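Local coordinates for vibralactone Cyclase (Boreostereum vibrans, PDB 6KD0), which is an alpha/beta-hydrolase-fold enzyme that catalyses the cyclization forming the fused bicyclic beta-lactone of vibralactone, at residues P33-E36 and A37-F41; L58-E61 and D62-R65; V242-F245 and N246-N250. All coordinates share one frame; numbering follows the deposited sequence.

Contact 1 (P33-E36 and A37-F41); sequences PPLE and ARRAF
Leu35 lays its CD2 methyl over the centre of one face of the Arg39 guanidinium, 3.6 Å from Arg39 CZ. With Leu35 CG anti to the backbone N (chi1 -177°), the isobutyl group swings along the helix toward the residue four places on, and the extended arm of Arg39 runs back to meet it. Leucine suits the place because it gives the flat group an apolar surface while Arg39 NH2 is bonded to Ala107 O and Glu139. Arg38 works differently: it reaches back past the first turn, and its NE donates to Pro33 O at 2.8 Å, with an N-H...O angle of 152° and the donor above the carbonyl plane. Pro33 CG lies over one face of the Arg38 guanidinium, and the two side chains cross at about a right angle, Pro33 CD 3.6 Å from Arg38 NH2, while NH1 forms a salt bridge to Glu241. With an alanine here, Pro33 O is likely to lose this side-chain donor and Glu241 its arginine partner. Pro34 suits its place because its restricted phi fits there and its missing N-H costs no helical bond ahead of the first turn. Pro34 O accepts from Arg38 N at 3.1 Å, and Pro34 CD packs 3.8 Å from Ala37 CB, where a small methyl fits. This is the N-terminal first turn of an alpha helix, with Pro34 at the N-cap position.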
loop_
_atom_site.group_PDB
_atom_site.type_symbol
_atom_site.label_atom_id
_atom_site.label_comp_id
_atom_site.label_asym_id
_atom_site.label_seq_id
_atom_site.Cartn_x
_atom_site.Cartn_y
_atom_site.Cartn_z
ATOM N N PRO A 33 3.751 18.203 -14.659
ATOM C CA PRO A 33 5.160 17.823 -14.557
ATOM C C PRO A 33 5.415 16.475 -15.208
ATOM O O PRO A 33 4.600 15.550 -15.070
ATOM C CB PRO A 33 5.401 17.754 -13.041
ATOM C CG PRO A 33 4.324 18.577 -12.441
ATOM C CD PRO A 33 3.141 18.475 -13.344
ATOM N N PRO A 34 6.536 16.328 -15.911
ATOM C CA PRO A 34 6.867 15.050 -16.554
ATOM C C PRO A 34 7.324 14.025 -15.521
ATOM O O PRO A 34 7.604 14.355 -14.369
ATOM C CB PRO A 34 8.006 15.414 -17.509
ATOM C CG PRO A 34 8.673 16.603 -16.851
ATOM C CD PRO A 34 7.600 17.336 -16.082
ATOM N N LEU A 35 7.399 12.763 -15.964
ATOM C CA LEU A 35 7.713 11.669 -15.044
ATOM C C LEU A 35 9.026 11.903 -14.303
ATOM O O LEU A 35 9.117 11.662 -13.088
ATOM C CB LEU A 35 7.769 10.336 -15.798
ATOM C CG LEU A 35 8.014 9.120 -14.903
ATOM C CD1 LEU A 35 7.062 9.083 -13.700
ATOM C CD2 LEU A 35 7.884 7.869 -15.720
ATOM N N GLU A 36 10.055 12.384 -15.009
ATOM C CA GLU A 36 11.347 12.585 -14.353
ATOM C C GLU A 36 11.250 13.616 -13.240
ATOM O O GLU A 36 11.888 13.455 -12.196
ATOM C CB GLU A 36 12.422 12.990 -15.357
ATOM C CG GLU A 36 12.210 14.335 -16.012
ATOM C CD GLU A 36 11.507 14.228 -17.361
ATOM O OE1 GLU A 36 11.637 15.193 -18.156
ATOM O OE2 GLU A 36 10.823 13.195 -17.616
ATOM N N ALA A 37 10.409 14.642 -13.411
ATOM C CA ALA A 37 10.235 15.633 -12.353
ATOM C C ALA A 37 9.482 15.050 -11.163
ATOM O O ALA A 37 9.755 15.418 -10.015
ATOM C CB ALA A 37 9.519 16.870 -12.891
ATOM N N ARG A 38 8.546 14.129 -11.404
ATOM C CA ARG A 38 7.832 13.501 -10.290
ATOM C C ARG A 38 8.744 12.558 -9.499
ATOM O O ARG A 38 8.742 12.564 -8.256
ATOM C CB ARG A 38 6.608 12.760 -10.841
ATOM C CG ARG A 38 5.550 13.693 -11.423
ATOM C CD ARG A 38 4.601 12.981 -12.394
ATOM N NE ARG A 38 3.654 13.910 -13.013
ATOM C CZ ARG A 38 2.518 14.330 -12.452
ATOM N NH1 ARG A 38 2.157 13.906 -11.243
ATOM N NH2 ARG A 38 1.737 15.179 -13.113
ATOM N N ARG A 39 9.530 11.746 -10.201
ATOM C CA ARG A 39 10.528 10.919 -9.530
ATOM C C ARG A 39 11.507 11.781 -8.731
ATOM O O ARG A 39 11.817 11.480 -7.565
ATOM C CB ARG A 39 11.262 10.069 -10.557
ATOM C CG ARG A 39 10.392 8.977 -11.163
ATOM C CD ARG A 39 11.061 8.247 -12.347
ATOM N NE ARG A 39 10.320 7.034 -12.691
ATOM C CZ ARG A 39 10.481 6.313 -13.800
ATOM N NH1 ARG A 39 11.378 6.671 -14.721
ATOM N NH2 ARG A 39 9.745 5.218 -13.979
ATOM N N ALA A 40 11.993 12.874 -9.342
ATOM C CA ALA A 40 12.930 13.761 -8.652
ATOM C C ALA A 40 12.280 14.430 -7.455
ATOM O O ALA A 40 12.958 14.724 -6.463
ATOM C CB ALA A 40 13.469 14.824 -9.612
ATOM N N PHE A 41 10.974 14.712 -7.540
ATOM C CA PHE A 41 10.286 15.366 -6.431
ATOM C C PHE A 41 10.220 14.446 -5.227
ATOM O O PHE A 41 10.393 14.883 -4.072
ATOM C CB PHE A 41 8.872 15.777 -6.854
ATOM C CG PHE A 41 8.089 16.488 -5.765
ATOM C CD1 PHE A 41 8.489 17.741 -5.306
ATOM C CD2 PHE A 41 6.957 15.908 -5.213
ATOM C CE1 PHE A 41 7.780 18.393 -4.311
ATOM C CE2 PHE A 41 6.232 16.569 -4.216
ATOM C CZ PHE A 41 6.646 17.804 -3.765
#

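Contact 2 (L58-E61 and D62-R65); sequences LPSE and DRYR
A chi1 of 70° sets Tyr64 CG between its own backbone N and carbonyl carbon, and from there the ring turns back over the preceding loop to meet Pro59. The two side chains cross at about a right angle, Pro59 CG standing 3.6 Å from Tyr64 CD1. A proline suits this place because its ring is a compact apolar surface, and its restricted phi favours the extended backbone that leads into the turn. The carbonyl of the same proline approaches the phenol at its edge, in the ring plane, with Pro59 O 3.6 Å from Tyr64 CE1. A water molecule also lies in that plane and ties the two together: it donates to Pro59 O at 2.7 Å and is hydrogen-bonded to Tyr64 OH at 2.6 Å. The hydroxyl has a further partner in Arg119, so the buried ring is fixed at its polar end as well as along its side.

Residues 60-63 form a type I beta turn. Arg63 N donates to Ser60 O at 3.0 Å in a fairly straight bond of 163°, although the donor stands well above the carbonyl plane. The polar Ser60, Glu61 and Asp62 suit this exposed bend, whereas Arg63 sends its NE to a salt bridge with Asp123.

The turn thus leads from the loop after helix 35-54 into edge strand 64-73. Backbone bonds of Arg63 with Thr86 and of Arg65 with Ile84 tie the strand's entry to strand 76-85 and the residue just after it, while Pro59 packs on Asp123 and Tyr64 on Cys122 of helix 115-125.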
loop_
_atom_site.group_PDB
_atom_site.type_symbol
_atom_site.label_atom_id
_atom_site.label_comp_id
_atom_site.label_asym_id
_atom_site.label_seq_id
_atom_site.Cartn_x
_atom_site.Cartn_y
_atom_site.Cartn_z
ATOM N N LEU A 58 12.963 7.478 15.371
ATOM C CA LEU A 58 13.605 6.211 15.045
ATOM C C LEU A 58 14.015 5.501 16.335
ATOM O O LEU A 58 14.437 6.159 17.296
ATOM C CB LEU A 58 14.836 6.432 14.169
ATOM C CG LEU A 58 14.693 6.837 12.699
ATOM C CD1 LEU A 58 16.075 6.965 12.075
ATOM C CD2 LEU A 58 13.861 5.847 11.903
ATOM N N PRO A 59 13.909 4.174 16.398
ATOM C CA PRO A 59 14.445 3.460 17.558
ATOM C C PRO A 59 15.960 3.570 17.606
ATOM O O PRO A 59 16.638 3.792 16.596
ATOM C CB PRO A 59 14.006 2.004 17.345
ATOM C CG PRO A 59 13.509 1.897 15.936
ATOM C CD PRO A 59 13.339 3.276 15.373
ATOM N N SER A 60 16.487 3.396 18.819
ATOM C CA SER A 60 17.923 3.228 19.016
ATOM C C SER A 60 18.453 2.168 18.069
ATOM O O SER A 60 17.755 1.206 17.742
ATOM C CB SER A 60 18.214 2.813 20.461
ATOM O OG SER A 60 17.462 3.575 21.372
ATOM N N GLU A 61 19.693 2.352 17.624
ATOM C CA GLU A 61 20.266 1.455 16.630
ATOM C C GLU A 61 20.474 0.052 17.172
ATOM O O GLU A 61 20.594 -0.888 16.384
ATOM C CB GLU A 61 21.587 2.024 16.105
ATOM C CG GLU A 61 21.412 3.308 15.297
ATOM C CD GLU A 61 22.730 3.899 14.815
ATOM O OE1 GLU A 61 23.798 3.487 15.333
ATOM O OE2 GLU A 61 22.687 4.786 13.928
ATOM N N ASP A 62 20.508 -0.116 18.495
ATOM C CA ASP A 62 20.625 -1.452 19.066
ATOM C C ASP A 62 19.340 -2.261 18.943
ATOM O O ASP A 62 19.368 -3.480 19.152
ATOM C CB ASP A 62 21.004 -1.360 20.540
ATOM C CG ASP A 62 20.045 -0.493 21.320
ATOM O OD1 ASP A 62 20.107 0.740 21.142
ATOM O OD2 ASP A 62 19.213 -1.033 22.077
ATOM N N ARG A 63 18.216 -1.623 18.628
ATOM C CA ARG A 63 16.917 -2.274 18.730
ATOM C C ARG A 63 16.449 -2.889 17.416
ATOM O O ARG A 63 15.408 -3.560 17.393
ATOM C CB ARG A 63 15.881 -1.271 19.240
ATOM C CG ARG A 63 16.132 -0.823 20.691
ATOM C CD ARG A 63 14.986 0.019 21.220
ATOM N NE ARG A 63 13.789 -0.775 21.474
ATOM C CZ ARG A 63 13.538 -1.420 22.608
ATOM N NH1 ARG A 63 14.408 -1.372 23.607
ATOM N NH2 ARG A 63 12.424 -2.120 22.738
ATOM N N TYR A 64 17.181 -2.685 16.329
ATOM C CA TYR A 64 16.820 -3.307 15.064
ATOM C C TYR A 64 18.064 -3.378 14.197
ATOM O O TYR A 64 19.027 -2.640 14.398
ATOM C CB TYR A 64 15.716 -2.521 14.348
ATOM C CG TYR A 64 16.215 -1.199 13.819
ATOM C CD1 TYR A 64 16.272 -0.086 14.647
ATOM C CD2 TYR A 64 16.666 -1.066 12.506
ATOM C CE1 TYR A 64 16.745 1.125 14.177
ATOM C CE2 TYR A 64 17.145 0.141 12.029
ATOM C CZ TYR A 64 17.174 1.230 12.865
ATOM O OH TYR A 64 17.652 2.442 12.412
ATOM N N ARG A 65 18.021 -4.253 13.201
ATOM C CA ARG A 65 19.061 -4.276 12.188
ATOM C C ARG A 65 18.401 -4.424 10.830
ATOM O O ARG A 65 17.247 -4.854 10.713
ATOM C CB ARG A 65 20.086 -5.402 12.413
ATOM C CG ARG A 65 19.487 -6.794 12.371
ATOM C CD ARG A 65 20.497 -7.859 12.781
ATOM N NE ARG A 65 19.917 -9.196 12.670
ATOM C CZ ARG A 65 19.991 -9.944 11.574
ATOM N NH1 ARG A 65 20.631 -9.477 10.508
ATOM N NH2 ARG A 65 19.429 -11.150 11.545
HETATM O O HOH W 1 17.901 4.247 14.250
#

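Contact 3 (V242-F245 and N246-N250); sequences VYWF and NELAN
Leu248 sets its CD1 methyl over the six-membered ring of Trp244 in a CH-pi contact, 3.6 Å from CD1 to the ring centroid and only 7° off the ring normal. Trp244 CG stands anti to the backbone N (chi1 -177°), which carries the indole along the helix toward the leucine one turn on. A branched leucine suits this place: Leu248 CD1 lies 4.2 Å from Phe245 CD1 and so meets both rings, while the second methyl, CD2, stays beside the indole, 4.1 Å from Trp244 NE1. The phenyl group has Trp244 CE3 over the centre of one face, 4.1 Å above its plane, which makes a compact apolar cluster of the three side chains. Glu247 crosses the indole at about a right angle, its carboxylate plane 86° from the ring. On another side of the helix, Val242 and Asn246 lie side by side and point the same way, with Val242 CG1 3.8 Å from Asn246 ND2. Helical backbone bonds hold this spacing, Leu248 N to Trp244 O being 2.9 Å. Helix 239-249 sends Trp244 against Leu35 and Arg38 of helix 35-54 and edge-to-face against Phe32, while Asn246 packs on loops at Trp106 and Pro214.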
loop_
_atom_site.group_PDB
_atom_site.type_symbol
_atom_site.label_atom_id
_atom_site.label_comp_id
_atom_site.label_asym_id
_atom_site.label_seq_id
_atom_site.Cartn_x
_atom_site.Cartn_y
_atom_site.Cartn_z
ATOM N N VAL A 242 -4.630 10.068 -12.612
ATOM C CA VAL A 242 -5.035 8.666 -12.523
ATOM C C VAL A 242 -4.988 8.019 -13.906
ATOM O O VAL A 242 -4.388 6.944 -14.105
ATOM C CB VAL A 242 -6.429 8.563 -11.878
ATOM C CG1 VAL A 242 -7.011 7.160 -12.070
ATOM C CG2 VAL A 242 -6.332 8.910 -10.383
ATOM N N TYR A 243 -5.619 8.673 -14.887
ATOM C CA TYR A 243 -5.621 8.142 -16.251
ATOM C C TYR A 243 -4.205 8.058 -16.818
ATOM O O TYR A 243 -3.869 7.114 -17.553
ATOM C CB TYR A 243 -6.512 9.011 -17.149
ATOM C CG TYR A 243 -7.978 8.650 -17.077
ATOM C CD1 TYR A 243 -8.649 8.644 -15.863
ATOM C CD2 TYR A 243 -8.688 8.300 -18.223
ATOM C CE1 TYR A 243 -9.999 8.307 -15.780
ATOM C CE2 TYR A 243 -10.031 7.965 -18.161
ATOM C CZ TYR A 243 -10.683 7.974 -16.936
ATOM O OH TYR A 243 -12.017 7.636 -16.855
ATOM N N TRP A 244 -3.353 9.032 -16.487
ATOM C CA TRP A 244 -1.987 8.995 -17.009
ATOM C C TRP A 244 -1.206 7.811 -16.435
ATOM O O TRP A 244 -0.474 7.132 -17.163
ATOM C CB TRP A 244 -1.293 10.333 -16.726
ATOM C CG TRP A 244 0.108 10.475 -17.259
ATOM C CD1 TRP A 244 0.495 10.553 -18.570
ATOM C CD2 TRP A 244 1.297 10.616 -16.480
ATOM N NE1 TRP A 244 1.864 10.714 -18.649
ATOM C CE2 TRP A 244 2.377 10.755 -17.379
ATOM C CE3 TRP A 244 1.558 10.620 -15.105
ATOM C CZ2 TRP A 244 3.693 10.910 -16.947
ATOM C CZ3 TRP A 244 2.862 10.779 -14.681
ATOM C CH2 TRP A 244 3.914 10.921 -15.601
ATOM N N PHE A 245 -1.341 7.550 -15.127
ATOM C CA PHE A 245 -0.639 6.415 -14.529
ATOM C C PHE A 245 -1.147 5.087 -15.099
ATOM O O PHE A 245 -0.362 4.145 -15.307
ATOM C CB PHE A 245 -0.768 6.445 -12.996
ATOM C CG PHE A 245 0.145 7.441 -12.316
ATOM C CD1 PHE A 245 1.524 7.318 -12.395
ATOM C CD2 PHE A 245 -0.385 8.487 -11.566
ATOM C CE1 PHE A 245 2.366 8.244 -11.761
ATOM C CE2 PHE A 245 0.449 9.409 -10.933
ATOM C CZ PHE A 245 1.824 9.287 -11.039
ATOM N N ASN A 246 -2.463 4.987 -15.345
ATOM C CA ASN A 246 -3.002 3.793 -16.005
ATOM C C ASN A 246 -2.396 3.619 -17.389
ATOM O O ASN A 246 -2.067 2.499 -17.805
ATOM C CB ASN A 246 -4.533 3.879 -16.127
ATOM C CG ASN A 246 -5.234 3.783 -14.791
ATOM O OD1 ASN A 246 -4.776 3.110 -13.888
ATOM N ND2 ASN A 246 -6.383 4.440 -14.677
ATOM N N GLU A 247 -2.268 4.719 -18.133
ATOM C CA GLU A 247 -1.658 4.665 -19.458
ATOM C C GLU A 247 -0.185 4.250 -19.400
ATOM O O GLU A 247 0.272 3.447 -20.217
ATOM C CB GLU A 247 -1.805 6.028 -20.136
ATOM C CG GLU A 247 -1.163 6.078 -21.512
ATOM C CD GLU A 247 -1.336 7.421 -22.184
ATOM O OE1 GLU A 247 -1.194 7.479 -23.424
ATOM O OE2 GLU A 247 -1.613 8.414 -21.476
ATOM N N LEU A 248 0.576 4.799 -18.449
ATOM C CA LEU A 248 1.984 4.422 -18.311
ATOM C C LEU A 248 2.115 2.932 -18.015
ATOM O O LEU A 248 3.060 2.272 -18.474
ATOM C CB LEU A 248 2.645 5.236 -17.200
ATOM C CG LEU A 248 2.867 6.743 -17.363
ATOM C CD1 LEU A 248 3.481 7.284 -16.081
ATOM C CD2 LEU A 248 3.764 7.041 -18.547
ATOM N N ALA A 249 1.168 2.380 -17.255
ATOM C CA ALA A 249 1.276 0.973 -16.881
ATOM C C ALA A 249 1.025 0.049 -18.074
ATOM O O ALA A 249 1.486 -1.103 -18.076
ATOM C CB ALA A 249 0.311 0.655 -15.745
ATOM N N ASN A 250 0.272 0.522 -19.061
ATOM C CA ASN A 250 0.121 -0.143 -20.351
ATOM C C ASN A 250 -0.188 -1.641 -20.245
ATOM O O ASN A 250 0.518 -2.465 -20.832
ATOM C CB ASN A 250 1.381 0.077 -21.177
ATOM C CG ASN A 250 1.210 -0.329 -22.628
ATOM O OD1 ASN A 250 0.174 -0.080 -23.218
ATOM N ND2 ASN A 250 2.218 -0.971 -23.191
#

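All three contacts are local, but they occupy different places. Contacts 1 and 2 are at the surface, whereas contact 3 is partly buried. Contacts 1 and 3, with centres about 15 Å apart, each lie within one helix, and where they touch, helices 35-54 and 239-249 meet: Arg38 CD lies 3.6 Å from Trp244 CZ3, so the indole of contact 3 packs against the start of helix 35-54, touching Leu35 as well as Arg38. Contact 2 stands apart, its centre about 39 Å from that of contact 3 and on the opposite side of the chain's centre. Chemistry follows place: arginines over apolar surfaces at a helix start, a water-bridged tyrosine before an edge strand, and an aromatic-aliphatic cluster within a helix.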